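Local coordinates for CRISPR-associated protein, Cse2 family (PDB 4H79) that belongs to the Cse2 (CasB) family of CRISPR-associated proteins and probably binds nucleic acid as a small subunit of the Cascade surveillance complex, at residues M107-G113 with A162-G168; D80-A84 with Y175-T179. All coordinates share one frame; numbering follows the deposited sequence.

Overall arrangement
Helix 167-176 serves both contacts: interaction 1 holds the turns leading into its start, interaction 2 the chain leaving its end. Their centres are about 21 Å apart, on opposite sides of the chain's centre, and their nearest atoms stay about 8 Å from each other. Interaction 1 is larger and closer to the chain's centre, with over half of its residues buried, a loop-to-loop junction rich in backbone hydrogen bonds, with a carboxylate gripping a turn and a proline against an indole. Interaction 2 is smaller and lies farther out. It joins the beginning of helix 80-99 to helix 167-176 mainly through side chains and one salt bridge, though the backbone of helix 80-99 also touches the Tyr175 ring.

Interaction 1: M107-G113 with A162-G168; sequences MHQRGWG and AIPLDYG. With EDO (1,2-ethanediol), chain C; EDO (1,2-ethanediol), chain B.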
ATOM      1  N   MET A 107      -4.488  10.481   2.714  1.00 21.50           N
ATOM      2  CA  MET A 107      -3.805   9.283   3.320  1.00 17.65           C
ATOM      3  C   MET A 107      -2.728   8.721   2.419  1.00 20.34           C
ATOM      4  O   MET A 107      -1.862   7.953   2.843  1.00 23.88           O
ATOM      5  CB  MET A 107      -4.786   8.208   3.740  1.00 16.69           C
ATOM      6  CG  MET A 107      -5.689   8.658   4.925  1.00 16.59           C
ATOM      7  SD  MET A 107      -4.632   9.075   6.418  1.00 23.11           S
ATOM      8  CE  MET A 107      -4.520  10.836   6.428  1.00 26.61           C
ATOM      9  N   HIS A 108      -2.732   9.131   1.151  1.00 20.78           N
ATOM     10  CA  HIS A 108      -1.609   8.833   0.280  1.00 24.09           C
ATOM     11  C   HIS A 108      -0.730  10.081   0.098  1.00 27.18           C
ATOM     12  O   HIS A 108      -1.195  11.083  -0.476  1.00 25.17           O
ATOM     13  CB  HIS A 108      -2.091   8.281  -1.086  1.00 21.64           C
ATOM     14  CG  HIS A 108      -1.040   8.341  -2.145  1.00 19.74           C
ATOM     15  ND1 HIS A 108       0.151   7.622  -2.080  1.00 23.98           N
ATOM     16  CD2 HIS A 108      -0.975   9.102  -3.317  1.00 21.79           C
ATOM     17  CE1 HIS A 108       0.936   7.937  -3.167  1.00 27.32           C
ATOM     18  NE2 HIS A 108       0.255   8.831  -3.935  1.00 22.28           N
ATOM     19  N   GLN A 109       0.517  10.044   0.591  1.00 20.89           N
ATOM     20  CA  GLN A 109       1.485  11.160   0.424  1.00 21.21           C
ATOM     21  C   GLN A 109       2.812  10.547   0.100  1.00 25.10           C
ATOM     22  O   GLN A 109       3.262   9.613   0.801  1.00 26.26           O
ATOM     23  CB  GLN A 109       1.597  12.038   1.685  1.00 21.10           C
ATOM     24  CG  GLN A 109       0.281  12.773   1.957  1.00 22.90           C
ATOM     25  CD  GLN A 109       0.318  13.689   3.181  1.00 25.47           C
ATOM     26  OE1 GLN A 109       1.328  14.313   3.422  1.00 27.55           O
ATOM     27  NE2 GLN A 109      -0.791  13.792   3.937  1.00 22.49           N
ATOM     28  N   ARG A 110       3.453  11.072  -0.971  1.00 23.93           N
ATOM     29  CA  ARG A 110       4.751  10.591  -1.401  1.00 28.36           C
ATOM     30  C   ARG A 110       5.780  10.770  -0.305  1.00 29.78           C
ATOM     31  O   ARG A 110       5.763  11.786   0.424  1.00 31.12           O
ATOM     32  CB  ARG A 110       5.265  11.344  -2.650  1.00 31.74           C
ATOM     33  CG  ARG A 110       4.446  11.095  -3.917  1.00 40.96           C
ATOM     34  CD  ARG A 110       4.363   9.626  -4.364  1.00 38.96           C
ATOM     35  NE  ARG A 110       5.645   8.941  -4.383  1.00 53.97           N
ATOM     36  CZ  ARG A 110       6.621   9.253  -5.206  1.00 39.82           C
ATOM     37  NH1 ARG A 110       6.440  10.191  -6.095  1.00 57.93           N
ATOM     38  NH2 ARG A 110       7.754   8.617  -5.162  1.00 43.18           N
ATOM     39  N   GLY A 111       6.701   9.811  -0.218  1.00 27.54           N
ATOM     40  CA  GLY A 111       7.865   9.948   0.681  1.00 32.20           C
ATOM     41  C   GLY A 111       7.610   9.327   2.051  1.00 39.46           C
ATOM     42  O   GLY A 111       8.531   9.229   2.836  1.00 36.35           O
ATOM     43  N   TRP A 112       6.367   8.906   2.345  1.00 31.99           N
ATOM     44  CA  TRP A 112       6.064   8.203   3.619  1.00 25.75           C
ATOM     45  C   TRP A 112       6.269   6.679   3.525  1.00 24.39           C
ATOM     46  O   TRP A 112       5.363   5.918   3.042  1.00 23.98           O
ATOM     47  CB  TRP A 112       4.628   8.499   4.055  1.00 24.43           C
ATOM     48  CG  TRP A 112       4.501   9.846   4.662  1.00 27.82           C
ATOM     49  CD1 TRP A 112       4.356  11.086   4.023  1.00 27.24           C
ATOM     50  CD2 TRP A 112       4.603  10.149   6.101  1.00 30.16           C
ATOM     51  NE1 TRP A 112       4.310  12.103   4.974  1.00 29.59           N
ATOM     52  CE2 TRP A 112       4.443  11.603   6.234  1.00 30.31           C
ATOM     53  CE3 TRP A 112       4.771   9.366   7.264  1.00 26.98           C
ATOM     54  CZ2 TRP A 112       4.458  12.243   7.497  1.00 29.00           C
ATOM     55  CZ3 TRP A 112       4.818  10.011   8.507  1.00 30.35           C
ATOM     56  CH2 TRP A 112       4.639  11.422   8.626  1.00 25.43           C
ATOM     57  N   GLY A 113       7.418   6.212   3.983  1.00 23.14           N
ATOM     58  CA  GLY A 113       7.722   4.754   3.988  1.00 23.75           C
ATOM     59  C   GLY A 113       6.913   4.074   5.106  1.00 26.47           C
ATOM     60  O   GLY A 113       6.529   4.738   6.101  1.00 23.54           O
ATOM     61  N   ALA A 162      -4.292   8.986  11.647  1.00 21.74           N
ATOM     62  CA  ALA A 162      -4.274   9.874  10.471  1.00 20.91           C
ATOM     63  C   ALA A 162      -2.860  10.020   9.928  1.00 19.25           C
ATOM     64  O   ALA A 162      -2.447  11.124   9.537  1.00 23.01           O
ATOM     65  CB  ALA A 162      -4.835  11.272  10.859  1.00 19.16           C
ATOM     66  N   ILE A 163      -2.073   8.942   9.949  1.00 19.48           N
ATOM     67  CA  ILE A 163      -0.720   8.958   9.381  1.00 18.37           C
ATOM     68  C   ILE A 163      -0.805   8.455   7.919  1.00 21.56           C
ATOM     69  O   ILE A 163      -1.244   7.294   7.679  1.00 19.67           O
ATOM     70  CB  ILE A 163       0.192   7.986  10.192  1.00 17.52           C
ATOM     71  CG1 ILE A 163       0.268   8.445  11.671  1.00 20.27           C
ATOM     72  CG2 ILE A 163       1.641   7.905   9.590  1.00 17.05           C
ATOM     73  CD1 ILE A 163       0.674   7.272  12.629  1.00 20.69           C
ATOM     74  N   PRO A 164      -0.280   9.233   6.971  1.00 21.37           N
ATOM     75  CA  PRO A 164      -0.324   8.889   5.566  1.00 22.46           C
ATOM     76  C   PRO A 164       0.742   7.844   5.200  1.00 25.18           C
ATOM     77  O   PRO A 164       1.715   7.601   5.942  1.00 21.64           O
ATOM     78  CB  PRO A 164       0.010  10.244   4.884  1.00 22.77           C
ATOM     79  CG  PRO A 164       0.905  10.928   5.842  1.00 24.54           C
ATOM     80  CD  PRO A 164       0.394  10.542   7.200  1.00 22.24           C
ATOM     81  N   LEU A 165       0.588   7.239   4.036  1.00 21.50           N
ATOM     82  CA  LEU A 165       1.569   6.345   3.492  1.00 19.37           C
ATOM     83  C   LEU A 165       1.780   6.635   1.973  1.00 23.16           C
ATOM     84  O   LEU A 165       0.882   7.111   1.283  1.00 24.09           O
ATOM     85  CB  LEU A 165       1.046   4.938   3.713  1.00 22.10           C
ATOM     86  CG  LEU A 165       1.851   3.713   3.684  1.00 28.51           C
ATOM     87  CD1 LEU A 165       2.988   3.798   4.731  1.00 26.69           C
ATOM     88  CD2 LEU A 165       0.841   2.507   3.952  1.00 27.40           C
ATOM     89  N   ASP A 166       2.973   6.344   1.462  1.00 21.69           N
ATOM     90  CA  ASP A 166       3.211   6.468   0.012  1.00 23.59           C
ATOM     91  C   ASP A 166       2.793   5.176  -0.665  1.00 21.18           C
ATOM     92  O   ASP A 166       3.539   4.143  -0.624  1.00 22.63           O
ATOM     93  CB  ASP A 166       4.701   6.737  -0.239  1.00 23.23           C
ATOM     94  CG  ASP A 166       5.010   6.926  -1.697  1.00 29.03           C
ATOM     95  OD1 ASP A 166       4.255   6.415  -2.597  1.00 23.19           O
ATOM     96  OD2 ASP A 166       6.051   7.588  -1.928  1.00 32.15           O
ATOM     97  N   TYR A 167       1.575   5.180  -1.248  1.00 22.96           N
ATOM     98  CA  TYR A 167       1.044   3.961  -1.914  1.00 24.94           C
ATOM     99  C   TYR A 167       1.759   3.548  -3.194  1.00 22.50           C
ATOM    100  O   TYR A 167       1.786   2.327  -3.554  1.00 26.40           O
ATOM    101  CB  TYR A 167      -0.479   4.055  -2.132  1.00 19.16           C
ATOM    102  CG  TYR A 167      -1.142   3.703  -0.790  1.00 25.22           C
ATOM    103  CD1 TYR A 167      -1.426   2.338  -0.443  1.00 20.65           C
ATOM    104  CD2 TYR A 167      -1.444   4.718   0.155  1.00 20.63           C
ATOM    105  CE1 TYR A 167      -1.989   2.043   0.824  1.00 25.31           C
ATOM    106  CE2 TYR A 167      -2.016   4.432   1.428  1.00 21.93           C
ATOM    107  CZ  TYR A 167      -2.268   3.080   1.752  1.00 26.16           C
ATOM    108  OH  TYR A 167      -2.828   2.746   2.983  1.00 23.08           O
ATOM    109  N   GLY A 168       2.365   4.525  -3.899  1.00 27.17           N
ATOM    110  CA  GLY A 168       3.274   4.195  -5.083  1.00 25.99           C
ATOM    111  C   GLY A 168       4.468   3.381  -4.599  1.00 26.20           C
ATOM    112  O   GLY A 168       4.820   2.305  -5.156  1.00 23.86           O
TER
HETATM  113  C1  EDO C 302       0.925  12.440  -3.152  1.00 41.38           C
HETATM  114  O1  EDO C 302       1.999  13.048  -2.384  1.00 41.37           O
HETATM  115  C2  EDO C 302      -0.305  13.348  -3.155  1.00 47.66           C
HETATM  116  O2  EDO C 302      -0.727  13.437  -1.793  1.00 37.43           O
HETATM  117  C1  EDO B 301       7.896  11.546   6.492  1.00 58.09           C
HETATM  118  O1  EDO B 301       8.222  11.562   5.099  1.00 62.92           O
HETATM  119  C2  EDO B 301       9.120  11.124   7.287  1.00 56.42           C
HETATM  120  O2  EDO B 301       9.183   9.690   7.335  1.00 63.19           O
HETATM  121  O   HOH W   1       5.110   3.537   1.606  1.00 27.36           O
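Pro164 lays its CG over the indole of Trp112, 3.6 Å from the centroid of the five-membered ring and almost straight above it, a CH-pi contact. With CG of Trp112 anti to the carbonyl carbon, chi1 -77° turns one face of the indole to the proline; the opposite face takes C1 of a 1,2-ethanediol molecule, probably from the crystallisation liquor. Gln109 runs across Pro164 CB, and its amide nitrogen is hydrogen-bonded to the carbonyl oxygen of Arg106. Met107, bent at chi2 and chi3, lies against backbone: its SD is 4.0 Å from Ile163 O, and Met107 CE is 3.7 Å from Ala162 O, where a Schellman motif closes the preceding helix. Alongside, the two loops form a single parallel beta bridge, His108 with Leu165, in a chain otherwise built of helices: Leu165 N donates to Met107 O at 2.8 Å, an oxygen also at the edge of the Tyr167 ring, and Gln109 N to Leu165 O at 3.0 Å. Asp166 is the N-cap of helix 167-176; its OD1 accepts from Leu169 N. Asp166 OD2 is gripped twice from one face of the carboxylate, by Arg110 NE in a salt bridge on the syn side (2.8 Å) and by Gly111 N on the anti side (2.9 Å). Asp166 N completes the clasp on this type II turn, Gln109 to Trp112, donating to a lone pair of Trp112 O at 2.9 Å; a water joins Trp112 O to Asp166 O. Tyr167 N donates to His108 ND1, while His108 NE2 is hydrogen-bonded to Asp22 on helix 16-33.

Interaction 2: D80-A84 with Y175-T179; sequences DMEVA and YQFRT
Asp80, in the first turn of helix 80-99, reaches across to Arg178, and its OD2 forms a salt bridge with NH1. The modelled 2.5 Å between Asp80 OD2 and Arg178 NH1 is shorter than expected, so the exact length is doubtful, though the pairing is plain. The carboxylate meets the guanidinium at its edge, with the two planes perpendicular, and Asp80 OD1 lies 3.6 Å from Arg178 CD. The backbone of Asp80 takes part too: its carbonyl oxygen sits at the edge of the Tyr175 ring, 3.4 Å from CE1, while also accepting the helical bond from Ala84 N. One turn on comes Val83. Its CG1, anti to the backbone N (chi1 172°), points into the angle between the two partners, touching Arg178 CG at 3.5 Å and the edge of Tyr175 near CD1 at 4.0 Å. Tyr144, from helix 144-160, borders both Val83 and Arg178. Ala84 completes the series: its CB lies 3.7 Å from Tyr175 CE1, and its small side chain lets the tyrosine come close to the helix backbone. Trp16 and Val17 of helix 16-33 also pack on Ala84. The contact thus joins the N-terminal end of one long helix to the C-terminal end of helix 167-176, within an all-helical bundle. Arg178 spreads its guanidinium over the Tyr175 ring, whose CZ is 3.4 Å from the guanidinium plane. Lying nearly parallel to the ring, the positive group probably presents its edge to Asp80, and the two charges probably offset each other beside the apolar contacts of Val83 and Ala84.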
ATOM      1  N   ASP A  80       5.063 -12.796 -13.647  1.00 52.69           N
ATOM      2  CA  ASP A  80       5.355 -11.507 -13.028  1.00 50.16           C
ATOM      3  C   ASP A  80       4.247 -10.446 -13.262  1.00 58.97           C
ATOM      4  O   ASP A  80       4.008  -9.568 -12.372  1.00 42.53           O
ATOM      5  CB  ASP A  80       6.745 -11.014 -13.412  1.00 49.04           C
ATOM      6  CG  ASP A  80       7.893 -11.642 -12.508  1.00 58.86           C
ATOM      7  OD1 ASP A  80       7.661 -12.580 -11.702  1.00 52.23           O
ATOM      8  OD2 ASP A  80       9.046 -11.185 -12.598  1.00 53.25           O
ATOM      9  N   MET A  81       3.550 -10.532 -14.410  1.00 42.95           N
ATOM     10  CA  MET A  81       2.431  -9.616 -14.660  1.00 45.55           C
ATOM     11  C   MET A  81       1.336  -9.829 -13.623  1.00 41.77           C
ATOM     12  O   MET A  81       0.786  -8.855 -13.116  1.00 40.59           O
ATOM     13  CB  MET A  81       1.863  -9.718 -16.109  1.00 44.40           C
ATOM     14  CG  MET A  81       0.767  -8.696 -16.423  1.00 41.23           C
ATOM     15  SD  MET A  81       1.166  -7.028 -15.807  1.00 45.93           S
ATOM     16  CE  MET A  81       2.079  -6.351 -17.194  1.00 50.64           C
ATOM     17  N   GLU A  82       1.034 -11.097 -13.303  1.00 37.06           N
ATOM     18  CA  GLU A  82      -0.020 -11.435 -12.330  1.00 41.75           C
ATOM     19  C   GLU A  82       0.314 -10.893 -10.954  1.00 39.78           C
ATOM     20  O   GLU A  82      -0.604 -10.516 -10.203  1.00 39.85           O
ATOM     21  CB  GLU A  82      -0.127 -12.948 -12.188  1.00 55.94           C
ATOM     22  CG  GLU A  82      -1.517 -13.555 -12.055  1.00 73.28           C
ATOM     23  CD  GLU A  82      -1.574 -14.974 -12.639  1.00 87.71           C
ATOM     24  OE1 GLU A  82      -0.559 -15.443 -13.219  1.00 79.95           O
ATOM     25  OE2 GLU A  82      -2.640 -15.621 -12.532  1.00106.08           O
ATOM     26  N   VAL A  83       1.608 -10.947 -10.594  1.00 38.26           N
ATOM     27  CA  VAL A  83       2.067 -10.469  -9.293  1.00 30.47           C
ATOM     28  C   VAL A  83       1.952  -8.931  -9.275  1.00 32.30           C
ATOM     29  O   VAL A  83       1.484  -8.367  -8.302  1.00 35.61           O
ATOM     30  CB  VAL A  83       3.485 -10.954  -8.938  1.00 37.93           C
ATOM     31  CG1 VAL A  83       3.972 -10.272  -7.675  1.00 31.33           C
ATOM     32  CG2 VAL A  83       3.495 -12.483  -8.749  1.00 40.25           C
ATOM     33  N   ALA A  84       2.365  -8.263 -10.355  1.00 30.12           N
ATOM     34  CA  ALA A  84       2.246  -6.800 -10.460  1.00 30.96           C
ATOM     35  C   ALA A  84       0.804  -6.343 -10.379  1.00 29.84           C
ATOM     36  O   ALA A  84       0.502  -5.355  -9.691  1.00 28.48           O
ATOM     37  CB  ALA A  84       2.864  -6.323 -11.759  1.00 29.42           C
ATOM     38  N   TYR A 175       5.289  -5.662  -5.133  1.00 30.53           N
ATOM     39  CA  TYR A 175       5.820  -6.354  -6.308  1.00 35.29           C
ATOM     40  C   TYR A 175       7.215  -6.935  -6.009  1.00 37.35           C
ATOM     41  O   TYR A 175       7.472  -8.108  -6.273  1.00 34.66           O
ATOM     42  CB  TYR A 175       5.811  -5.396  -7.547  1.00 30.29           C
ATOM     43  CG  TYR A 175       6.295  -5.943  -8.811  1.00 33.85           C
ATOM     44  CD1 TYR A 175       5.733  -7.104  -9.335  1.00 25.39           C
ATOM     45  CD2 TYR A 175       7.317  -5.289  -9.575  1.00 31.85           C
ATOM     46  CE1 TYR A 175       6.167  -7.623 -10.550  1.00 35.30           C
ATOM     47  CE2 TYR A 175       7.741  -5.825 -10.765  1.00 37.60           C
ATOM     48  CZ  TYR A 175       7.133  -6.962 -11.245  1.00 36.06           C
ATOM     49  OH  TYR A 175       7.531  -7.470 -12.377  1.00 40.89           O
ATOM     50  N   GLN A 176       8.086  -6.141  -5.382  1.00 33.37           N
ATOM     51  CA  GLN A 176       9.457  -6.572  -5.073  1.00 39.55           C
ATOM     52  C   GLN A 176       9.498  -7.825  -4.191  1.00 39.17           C
ATOM     53  O   GLN A 176      10.458  -8.571  -4.239  1.00 34.18           O
ATOM     54  CB  GLN A 176      10.257  -5.425  -4.425  1.00 31.78           C
ATOM     55  CG  GLN A 176      11.719  -5.706  -4.206  1.00 40.48           C
ATOM     56  CD  GLN A 176      12.459  -4.495  -3.709  1.00 45.08           C
ATOM     57  OE1 GLN A 176      11.829  -3.493  -3.321  1.00 49.51           O
ATOM     58  NE2 GLN A 176      13.791  -4.576  -3.693  1.00 47.11           N
ATOM     59  N   PHE A 177       8.439  -8.044  -3.417  1.00 35.34           N
ATOM     60  CA  PHE A 177       8.319  -9.181  -2.510  1.00 34.14           C
ATOM     61  C   PHE A 177       8.328 -10.550  -3.200  1.00 37.97           C
ATOM     62  O   PHE A 177       8.455 -11.561  -2.511  1.00 39.02           O
ATOM     63  CB  PHE A 177       7.022  -9.041  -1.698  1.00 32.42           C
ATOM     64  CG  PHE A 177       7.223  -9.190  -0.236  1.00 46.00           C
ATOM     65  CD1 PHE A 177       6.904 -10.385   0.384  1.00 52.54           C
ATOM     66  CD2 PHE A 177       7.761  -8.159   0.516  1.00 52.89           C
ATOM     67  CE1 PHE A 177       7.118 -10.545   1.725  1.00 48.65           C
ATOM     68  CE2 PHE A 177       8.015  -8.315   1.874  1.00 56.18           C
ATOM     69  CZ  PHE A 177       7.682  -9.514   2.474  1.00 56.06           C
ATOM     70  N   ARG A 178       8.222 -10.614  -4.529  1.00 36.95           N
ATOM     71  CA  ARG A 178       7.981 -11.933  -5.193  1.00 38.27           C
ATOM     72  C   ARG A 178       9.130 -12.868  -5.078  1.00 44.42           C
ATOM     73  O   ARG A 178       8.921 -14.070  -5.292  1.00 52.51           O
ATOM     74  CB  ARG A 178       7.814 -11.884  -6.704  1.00 38.25           C
ATOM     75  CG  ARG A 178       7.412 -10.629  -7.335  1.00 56.84           C
ATOM     76  CD  ARG A 178       8.045 -10.577  -8.715  1.00 56.31           C
ATOM     77  NE  ARG A 178       8.717  -9.286  -8.785  1.00 66.17           N
ATOM     78  CZ  ARG A 178       9.553  -8.963  -9.738  1.00 47.23           C
ATOM     79  NH1 ARG A 178       9.784  -9.833 -10.616  1.00 52.74           N
ATOM     80  NH2 ARG A 178      10.162  -7.795  -9.763  1.00 68.17           N
ATOM     81  N   THR A 179      10.345 -12.333  -4.849  1.00 41.24           N
ATOM     82  CA  THR A 179      11.590 -13.177  -4.758  1.00 36.92           C
ATOM     83  C   THR A 179      12.117 -13.126  -3.319  1.00 43.25           C
ATOM     84  O   THR A 179      11.883 -12.137  -2.602  1.00 41.62           O
ATOM     85  CB  THR A 179      12.709 -12.739  -5.763  1.00 41.49           C
ATOM     86  OG1 THR A 179      13.289 -11.484  -5.348  1.00 45.35           O
ATOM     87  CG2 THR A 179      12.198 -12.691  -7.301  1.00 36.04           C
TER